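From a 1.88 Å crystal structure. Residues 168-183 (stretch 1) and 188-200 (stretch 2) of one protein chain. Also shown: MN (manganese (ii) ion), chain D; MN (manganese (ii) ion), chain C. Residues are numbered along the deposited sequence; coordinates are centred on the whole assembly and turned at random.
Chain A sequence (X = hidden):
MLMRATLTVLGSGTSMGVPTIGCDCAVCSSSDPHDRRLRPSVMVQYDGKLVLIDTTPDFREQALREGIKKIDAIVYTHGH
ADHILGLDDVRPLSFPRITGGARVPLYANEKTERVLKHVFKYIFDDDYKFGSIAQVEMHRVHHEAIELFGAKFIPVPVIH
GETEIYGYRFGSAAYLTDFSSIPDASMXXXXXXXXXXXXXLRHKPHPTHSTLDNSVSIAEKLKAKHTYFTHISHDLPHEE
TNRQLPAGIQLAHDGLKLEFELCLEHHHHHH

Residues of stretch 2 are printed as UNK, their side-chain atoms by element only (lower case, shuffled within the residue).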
# COMPACT_ATOMS: atom_id res chain seq x y z
N TYR A 168 22.16 4.09 6.86
CA TYR A 168 22.70 3.39 8.04
C TYR A 168 23.80 2.43 7.70
O TYR A 168 23.74 1.75 6.69
CB TYR A 168 21.58 2.63 8.77
CG TYR A 168 20.51 3.56 9.29
CD1 TYR A 168 19.38 3.85 8.53
CD2 TYR A 168 20.64 4.16 10.53
CE1 TYR A 168 18.40 4.73 9.00
CE2 TYR A 168 19.68 5.03 11.02
CZ TYR A 168 18.57 5.31 10.25
OH TYR A 168 17.63 6.17 10.75
N ARG A 169 24.81 2.36 8.56
CA ARG A 169 25.83 1.35 8.43
C ARG A 169 25.66 0.36 9.56
O ARG A 169 25.47 0.74 10.71
CB ARG A 169 27.25 1.94 8.45
CG ARG A 169 28.33 0.87 8.41
CD ARG A 169 29.73 1.45 8.34
NE ARG A 169 30.72 0.38 8.25
CZ ARG A 169 31.88 0.48 7.60
NH1 ARG A 169 32.20 1.59 6.96
NH2 ARG A 169 32.73 -0.56 7.58
N PHE A 170 25.74 -0.92 9.25
CA PHE A 170 25.60 -1.96 10.25
C PHE A 170 26.58 -3.08 9.90
O PHE A 170 26.45 -3.73 8.87
CB PHE A 170 24.15 -2.45 10.34
CG PHE A 170 23.42 -2.48 9.01
CD1 PHE A 170 22.86 -1.32 8.48
CD2 PHE A 170 23.26 -3.67 8.32
CE1 PHE A 170 22.20 -1.34 7.26
CE2 PHE A 170 22.58 -3.70 7.10
CZ PHE A 170 22.05 -2.53 6.57
N GLY A 171 27.59 -3.26 10.76
CA GLY A 171 28.65 -4.22 10.49
C GLY A 171 29.32 -3.92 9.16
O GLY A 171 29.69 -2.77 8.88
N SER A 172 29.44 -4.93 8.30
CA SER A 172 30.09 -4.73 7.00
C SER A 172 29.10 -4.33 5.90
O SER A 172 29.44 -4.39 4.72
CB SER A 172 30.84 -6.01 6.58
OG SER A 172 29.96 -7.12 6.54
N ALA A 173 27.90 -3.90 6.28
CA ALA A 173 26.93 -3.46 5.26
C ALA A 173 26.47 -2.02 5.49
O ALA A 173 26.52 -1.52 6.60
CB ALA A 173 25.75 -4.41 5.25
N ALA A 174 26.03 -1.34 4.43
CA ALA A 174 25.45 -0.01 4.58
C ALA A 174 24.34 0.21 3.56
O ALA A 174 24.38 -0.28 2.43
CB ALA A 174 26.52 1.08 4.46
N TYR A 175 23.33 0.95 3.98
CA TYR A 175 22.14 1.17 3.18
C TYR A 175 21.88 2.66 3.10
O TYR A 175 21.55 3.30 4.11
CB TYR A 175 20.96 0.43 3.78
CG TYR A 175 19.67 0.59 3.00
CD1 TYR A 175 19.46 -0.13 1.83
CD2 TYR A 175 18.68 1.47 3.43
CE1 TYR A 175 18.26 0.01 1.11
CE2 TYR A 175 17.49 1.62 2.71
CZ TYR A 175 17.29 0.88 1.55
OH TYR A 175 16.11 1.02 0.83
N LEU A 176 22.02 3.22 1.90
CA LEU A 176 21.84 4.66 1.69
C LEU A 176 20.90 4.91 0.52
O LEU A 176 21.28 4.71 -0.63
CB LEU A 176 23.17 5.35 1.38
CG LEU A 176 24.05 5.81 2.54
CD1 LEU A 176 24.63 4.63 3.27
CD2 LEU A 176 25.15 6.69 1.97
N THR A 177 19.71 5.39 0.80
CA THR A 177 18.76 5.66 -0.29
C THR A 177 18.35 7.13 -0.26
O THR A 177 18.62 7.82 0.73
CB THR A 177 17.52 4.75 -0.19
OG1 THR A 177 16.68 4.97 -1.32
CG2 THR A 177 16.74 5.01 1.11
N ASP A 178 17.73 7.60 -1.34
CA ASP A 178 17.18 8.96 -1.40
C ASP A 178 18.22 10.03 -1.06
O ASP A 178 18.03 10.83 -0.13
CB ASP A 178 15.98 9.10 -0.46
CG ASP A 178 14.77 8.28 -0.90
OD1 ASP A 178 13.73 8.86 -1.30
OD2 ASP A 178 14.86 7.05 -0.85
N PHE A 179 19.32 10.05 -1.79
CA PHE A 179 20.25 11.16 -1.62
C PHE A 179 20.61 11.74 -2.96
O PHE A 179 20.62 11.01 -3.98
CB PHE A 179 21.54 10.73 -0.88
CG PHE A 179 22.39 9.76 -1.66
CD1 PHE A 179 23.32 10.22 -2.60
CD2 PHE A 179 22.28 8.40 -1.45
CE1 PHE A 179 24.09 9.32 -3.32
CE2 PHE A 179 23.06 7.49 -2.16
CZ PHE A 179 23.96 7.95 -3.11
N SER A 180 20.90 13.03 -2.95
CA SER A 180 21.51 13.70 -4.09
C SER A 180 22.99 13.91 -3.83
O SER A 180 23.77 14.05 -4.76
CB SER A 180 20.80 15.03 -4.38
OG SER A 180 20.65 15.83 -3.21
N SER A 181 23.39 13.92 -2.56
CA SER A 181 24.83 14.00 -2.25
C SER A 181 25.14 13.44 -0.87
O SER A 181 24.26 13.29 -0.01
CB SER A 181 25.34 15.45 -2.36
OG SER A 181 24.77 16.30 -1.38
N ILE A 182 26.41 13.10 -0.68
CA ILE A 182 26.89 12.54 0.57
C ILE A 182 28.05 13.39 1.07
O ILE A 182 29.08 13.52 0.39
CB ILE A 182 27.35 11.08 0.40
CG1 ILE A 182 26.22 10.22 -0.19
CG2 ILE A 182 27.79 10.50 1.74
CD1 ILE A 182 26.66 8.82 -0.59
N PRO A 183 27.88 13.99 2.26
CA PRO A 183 28.90 14.86 2.86
C PRO A 183 30.24 14.13 3.01
O PRO A 183 30.27 12.90 3.13
CB PRO A 183 28.31 15.22 4.22
CG PRO A 183 26.82 15.00 4.07
CD PRO A 183 26.69 13.85 3.12
N UNK A 188 33.57 9.25 4.70
CA UNK A 188 34.62 8.64 5.52
C UNK A 188 34.10 7.51 6.40
O UNK A 188 34.89 6.70 6.88
o UNK A 188 37.82 8.82 5.18
c UNK A 188 37.17 9.76 4.67
c UNK A 188 35.30 9.70 6.38
c UNK A 188 36.25 10.58 5.57
o UNK A 188 37.24 10.05 3.45
N UNK A 189 32.79 7.45 6.60
CA UNK A 189 32.15 6.43 7.44
C UNK A 189 31.84 5.16 6.64
O UNK A 189 31.40 4.16 7.21
s UNK A 189 29.36 8.85 9.41
c UNK A 189 28.85 7.59 10.57
c UNK A 189 30.99 8.21 8.93
c UNK A 189 30.84 6.96 8.05
N UNK A 190 32.02 5.23 5.33
CA UNK A 190 31.48 4.20 4.45
C UNK A 190 32.55 3.37 3.75
O UNK A 190 32.27 2.73 2.74
c UNK A 190 28.38 4.36 4.51
c UNK A 190 29.27 5.45 3.93
c UNK A 190 28.56 6.20 2.81
c UNK A 190 30.58 4.86 3.40
N UNK A 191 33.76 3.37 4.29
CA UNK A 191 34.85 2.63 3.65
C UNK A 191 34.97 1.21 4.20
O UNK A 191 34.59 0.93 5.33
n UNK A 191 37.26 6.11 0.37
c UNK A 191 36.18 3.37 3.83
c UNK A 191 37.58 5.30 3.06
n UNK A 191 37.43 8.32 0.97
c UNK A 191 36.17 4.75 3.20
n UNK A 191 37.57 6.68 2.58
c UNK A 191 37.42 7.04 1.31
N UNK A 192 35.52 0.33 3.37
CA UNK A 192 35.78 -1.04 3.79
C UNK A 192 34.54 -1.88 4.01
O UNK A 192 34.56 -2.78 4.85
N UNK A 193 33.47 -1.60 3.27
CA UNK A 193 32.24 -2.40 3.32
C UNK A 193 32.32 -3.66 2.45
O UNK A 193 33.01 -3.67 1.43
c UNK A 193 30.72 -0.36 3.76
c UNK A 193 29.78 0.59 3.03
c UNK A 193 31.05 -1.57 2.87
c UNK A 193 30.12 -0.85 5.09
N UNK A 194 31.61 -4.72 2.86
CA UNK A 194 31.37 -5.88 2.01
C UNK A 194 30.20 -5.59 1.06
O UNK A 194 30.21 -5.99 -0.11
o UNK A 194 33.38 -7.53 3.00
o UNK A 194 32.08 -8.38 4.55
c UNK A 194 32.26 -7.72 3.51
c UNK A 194 31.05 -7.13 2.83
N UNK A 195 29.20 -4.90 1.60
CA UNK A 195 27.95 -4.62 0.90
C UNK A 195 27.57 -3.15 1.06
O UNK A 195 27.50 -2.63 2.19
c UNK A 195 25.98 -7.84 1.74
c UNK A 195 26.79 -5.48 1.43
c UNK A 195 27.05 -6.96 1.17
c UNK A 195 25.47 -5.07 0.79
N UNK A 196 27.30 -2.48 -0.05
CA UNK A 196 26.84 -1.09 -0.02
C UNK A 196 25.63 -0.88 -0.93
O UNK A 196 25.65 -1.26 -2.10
c UNK A 196 27.15 1.95 0.71
c UNK A 196 27.61 1.33 -0.61
c UNK A 196 27.97 -0.15 -0.42
c UNK A 196 28.81 2.09 -1.18
N UNK A 197 24.57 -0.28 -0.40
CA UNK A 197 23.44 0.13 -1.24
C UNK A 197 23.49 1.64 -1.45
O UNK A 197 23.68 2.39 -0.50
c UNK A 197 22.06 -4.07 -0.54
c UNK A 197 21.71 -1.71 -0.90
c UNK A 197 20.65 -2.01 -1.75
c UNK A 197 22.39 -2.74 -0.29
c UNK A 197 22.09 -0.27 -0.62
c UNK A 197 21.00 -4.37 -1.41
c UNK A 197 20.30 -3.34 -2.02
N UNK A 198 23.33 2.07 -2.70
CA UNK A 198 23.21 3.48 -3.06
C UNK A 198 21.98 3.72 -3.90
O UNK A 198 21.59 2.88 -4.70
c UNK A 198 26.91 4.30 -4.17
c UNK A 198 25.86 4.70 -1.91
c UNK A 198 25.81 3.86 -3.17
c UNK A 198 24.44 3.98 -3.85
N UNK A 199 21.40 4.91 -3.74
CA UNK A 199 20.37 5.46 -4.63
C UNK A 199 20.88 5.54 -6.08
O UNK A 199 21.97 6.05 -6.31
c UNK A 199 20.00 6.86 -4.09
o UNK A 199 19.16 7.99 -6.02
c UNK A 199 18.91 7.55 -4.88
o UNK A 199 17.80 7.69 -4.33
N UNK A 200 20.12 5.02 -7.04
CA UNK A 200 20.35 5.39 -8.45
C UNK A 200 19.01 5.40 -9.18
O UNK A 200 18.46 4.35 -9.53
c UNK A 200 21.36 4.43 -9.13
MN MN D . 12.49 10.69 -0.34
MN MN C . 12.05 7.55 -1.81

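Position 188 has three side-chain carbons in a row, the last carrying two oxygens, and it touches nothing on stretch 1: Glu188. Position 189 is an unbranched run of two carbons, a sulfur and a terminal carbon, which only methionine matches. The contribution of Met189 comes from its backbone, whose O accepts a hydrogen bond from Arg169 NH1 at 2.7 Å.

Position 190 holds four carbons forked at the second, so it is leucine. Leu190 CD1 lies 3.5 Å from Leu176 CD2, and Leu190 CD2 lies 3.8 Å from Ala174 CB. Position 191 shows three carbons, a nitrogen, and a carbon bearing two more nitrogens, an arginine. Arg191 points away from stretch 1 and forms a salt bridge within its own stretch, Arg191 NH2 to Glu188 OE2 at 3.0 Å; its carbonyl O takes hydrogen bonds from Arg169 NH1 at 3.0 Å and Arg169 NH2 at 3.3 Å.

Position 192 has no side-chain atoms and is Gly192, with a positive phi of 69° that favours glycine. Position 193 again has four carbons forked at the second. In Leu193, CD2 covers one face of the Arg169 guanidinium, 3.3 Å from Arg169 CZ, while CD1 sits 3.6 Å from Ala174 CB.

Position 194 carries two carbons, the second with two oxygens: Asp194. Its backbone N donates to Ser172 O at 2.9 Å. Its side chain also approaches Ser172, OD2 to OG at 3.2 Å.

Position 195 has four carbons forked at the first, with one arm two carbons long, hence Ile195. Here the strand starts: Ile195 N donates to Ser172 O at 3.2 Å, and Ala174 N donates to Ile195 O at 3.0 Å. Position 196, four carbons forked at the second, is Leu196; its CD1 is 3.9 Å from Ala174 CB, on the same face of the sheet.

Position 197 is one carbon followed by a six-carbon ring without a hydroxyl, so Phe197. Its N reaches Ala174 O at 2.8 Å with an angle of 165°, and its O receives Leu176 N at 3.0 Å. The ring lies obliquely to that of Tyr175, with planes at 49°. Position 198, another second-carbon fork, is Leu198, whose CD2 is 4.0 Å from Phe179 CZ and 4.4 Å from Ile182 CD1.

Position 199 has two carbons, the second with two oxygens. Asp199 OD2 accepts a weak bond from Asp178 N at 3.0 Å, and Asp199 N gives a weak one to Leu176 O at 3.1 Å. Position 200, a lone carbon, is Ala200, with no contact.

The contact is a parallel strand pairing, axes 1° apart and 4.8 Å at closest approach, which buries 899 Å² in total. Backbone bonds set the register, and leucines pack around Ala174 and Leu176 on one face. At the N-terminal end, Arg169 gathers two carbonyls near its guanidinium plane. Beyond the pairing, Asp178 OD1 binds both manganese ions, at 2.4 Å (chain D) and 2.2 Å (chain C).

Stretch 2, residues 188-200: EMLRGLDILFLDA
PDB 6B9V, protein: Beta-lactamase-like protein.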